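Local coordinates for protein cytochrome c' (Thermochromatium tepidum, PDB 3VRC) that binds a covalently attached heme c as a class II c-type cytochrome and probably serves in electron transfer in a purple photosynthetic bacterium, at residues 9-13 against 69-73. Residues are numbered along the deposited sequence; the frame is centred on the assembly and turned at random. Where two conformers were deposited one is given.
Sequences IETRQ and VKTRA. With HEC (heme c), chain L.
Residues 9-13 form one helical turn of helix 5-31, with Q13 N hydrogen-bonded to I9 O (3.0 Å). Residues 69-73 are an irregular loop segment before helix 75-78, extended from V69 to T71. The closest CA pairs are I9 with T71 (6.7 Å) and E10 with V69 (7.5 Å). V69 points at the helix. Its CG1 packs on I9 CG2 at 3.7 Å, and its CG2 lies 3.9 Å from E10 OE2. The CA-to-CB bond of K70 points away from the helix, but its carbonyl faces Q13: Q13 NE2 donates to K70 O at 2.9 Å. The mt rotamer of Q13 lets the same NE2 donate to heme O1D, also at 2.9 Å. T71 is in the t rotamer. Its OG1 donates to heme O2D (2.7 Å) and accepts from A73 N (3.0 Å), an ST turn. R72 then brings its backbone N to heme O1D (2.8 Å); its side chain runs to the C-terminal end, where NE hydrogen-bonds to A130 O. A73 CB lies 3.6 Å from R12 NH2. R12 uses chi1 p and a nearly extended chain; its NE and NH2 both donate to heme O2D, at 2.8 and 3.1 Å. NH1 hydrogen-bonds to L57 O and NH2 to T62 O. Helix and loop thus clamp one propionate between them, forming the propionate end of the heme pocket in the cytochrome c' helical-bundle fold.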
# COMPACT_ATOMS: atom_id res chain seq x y z
N ILE B 9 -12.81 -2.82 -6.50
CA ILE B 9 -12.96 -3.60 -5.26
C ILE B 9 -11.63 -4.23 -4.90
O ILE B 9 -11.17 -4.15 -3.75
CB ILE B 9 -14.06 -4.66 -5.41
CG1 ILE B 9 -15.44 -4.00 -5.57
CG2 ILE B 9 -14.05 -5.59 -4.25
CD1 ILE B 9 -16.51 -4.99 -6.06
N GLU B 10 -10.98 -4.88 -5.86
CA GLU B 10 -9.71 -5.53 -5.53
C GLU B 10 -8.66 -4.52 -5.10
O GLU B 10 -7.87 -4.81 -4.20
CB GLU B 10 -9.21 -6.33 -6.71
CG GLU B 10 -10.05 -7.57 -6.94
CD GLU B 10 -9.59 -8.27 -8.16
OE1 GLU B 10 -9.47 -7.57 -9.23
OE2 GLU B 10 -9.33 -9.51 -8.05
N THR B 11 -8.64 -3.37 -5.73
CA THR B 11 -7.61 -2.38 -5.42
C THR B 11 -7.84 -1.79 -4.02
O THR B 11 -6.87 -1.58 -3.28
CB THR B 11 -7.54 -1.33 -6.48
OG1 THR B 11 -7.27 -1.95 -7.77
CG2 THR B 11 -6.42 -0.31 -6.23
N ARG B 12 -9.09 -1.47 -3.67
CA ARG B 12 -9.30 -0.92 -2.34
C ARG B 12 -8.98 -1.97 -1.31
O ARG B 12 -8.36 -1.67 -0.27
CB ARG B 12 -10.71 -0.30 -2.20
CG ARG B 12 -11.89 -1.30 -2.16
CD ARG B 12 -13.17 -0.61 -2.60
NE ARG B 12 -14.33 -1.43 -2.37
CZ ARG B 12 -15.53 -1.22 -2.94
NH1 ARG B 12 -15.69 -0.23 -3.82
NH2 ARG B 12 -16.57 -1.96 -2.54
N GLN B 13 -9.38 -3.23 -1.53
CA GLN B 13 -9.05 -4.30 -0.62
C GLN B 13 -7.54 -4.42 -0.43
O GLN B 13 -7.06 -4.66 0.68
CB GLN B 13 -9.62 -5.64 -1.10
CG GLN B 13 -11.15 -5.65 -0.95
CD GLN B 13 -11.78 -6.88 -1.58
OE1 GLN B 13 -11.18 -7.57 -2.42
NE2 GLN B 13 -13.03 -7.12 -1.24
N VAL B 69 -15.19 -12.29 -6.85
CA VAL B 69 -14.75 -11.08 -6.11
C VAL B 69 -15.87 -10.53 -5.21
O VAL B 69 -16.85 -9.94 -5.65
CB VAL B 69 -14.20 -9.99 -7.06
CG1 VAL B 69 -13.82 -8.73 -6.27
CG2 VAL B 69 -13.04 -10.55 -7.89
N LYS B 70 -15.72 -10.80 -3.93
CA LYS B 70 -16.73 -10.44 -2.93
C LYS B 70 -16.28 -9.17 -2.21
O LYS B 70 -15.10 -8.99 -1.93
CB LYS B 70 -16.88 -11.54 -1.92
CG LYS B 70 -17.37 -12.80 -2.58
CD LYS B 70 -18.09 -13.75 -1.62
CE LYS B 70 -18.51 -15.03 -2.34
NZ LYS B 70 -19.41 -14.84 -3.53
N THR B 71 -17.21 -8.27 -1.93
CA THR B 71 -16.95 -7.08 -1.17
C THR B 71 -17.54 -7.17 0.23
O THR B 71 -18.59 -7.78 0.41
CB THR B 71 -17.44 -5.81 -1.94
OG1 THR B 71 -17.09 -4.68 -1.15
CG2 THR B 71 -18.98 -5.75 -2.18
N ARG B 72 -16.85 -6.56 1.20
CA ARG B 72 -17.39 -6.37 2.52
C ARG B 72 -17.94 -4.97 2.73
O ARG B 72 -18.31 -4.64 3.90
CB ARG B 72 -16.28 -6.66 3.55
CG ARG B 72 -15.93 -8.16 3.61
CD ARG B 72 -14.70 -8.49 4.46
NE ARG B 72 -14.93 -8.13 5.87
CZ ARG B 72 -13.98 -8.14 6.80
NH1 ARG B 72 -12.71 -8.50 6.51
NH2 ARG B 72 -14.31 -7.77 8.03
N ALA B 73 -18.01 -4.13 1.70
CA ALA B 73 -18.64 -2.85 1.84
C ALA B 73 -20.15 -3.01 2.04
O ALA B 73 -20.80 -3.65 1.22
CB ALA B 73 -18.34 -1.99 0.64
FE HEC L . -10.79 -0.75 6.30
CHA HEC L . -11.87 -3.53 4.55
CHB HEC L . -8.09 -2.51 7.49
CHC HEC L . -9.44 2.12 7.55
CHD HEC L . -13.46 0.99 5.11
NA HEC L . -10.13 -2.71 6.12
C1A HEC L . -10.70 -3.68 5.36
C2A HEC L . -10.03 -4.92 5.57
C3A HEC L . -8.94 -4.66 6.44
C4A HEC L . -9.04 -3.24 6.69
CMA HEC L . -7.87 -5.57 6.91
CAA HEC L . -10.47 -6.25 5.05
CBA HEC L . -9.50 -6.96 4.24
CGA HEC L . -9.23 -6.10 3.05
O1A HEC L . -8.00 -6.05 2.68
O2A HEC L . -10.10 -5.52 2.39
NB HEC L . -9.05 -0.28 7.28
C1B HEC L . -8.10 -1.12 7.70
C2B HEC L . -7.11 -0.47 8.52
C3B HEC L . -7.49 0.87 8.49
C4B HEC L . -8.71 0.96 7.71
CMB HEC L . -5.95 -1.08 9.18
CAB HEC L . -6.89 2.08 9.19
CBB HEC L . -5.42 2.19 9.21
NC HEC L . -11.35 1.21 6.32
C1C HEC L . -10.69 2.26 6.91
C2C HEC L . -11.45 3.51 6.84
C3C HEC L . -12.60 3.15 6.11
C4C HEC L . -12.50 1.72 5.84
CMC HEC L . -11.01 4.78 7.46
CAC HEC L . -13.79 4.00 5.73
CBC HEC L . -13.56 5.48 5.73
ND HEC L . -12.37 -1.18 5.14
C1D HEC L . -13.36 -0.35 4.73
C2D HEC L . -14.30 -0.98 3.85
C3D HEC L . -13.83 -2.24 3.62
C4D HEC L . -12.59 -2.33 4.42
CMD HEC L . -15.56 -0.35 3.30
CAD HEC L . -14.34 -3.32 2.71
CBD HEC L . -13.69 -3.18 1.31
CGD HEC L . -14.27 -4.15 0.30
O1D HEC L . -14.36 -5.36 0.66
O2D HEC L . -14.65 -3.70 -0.79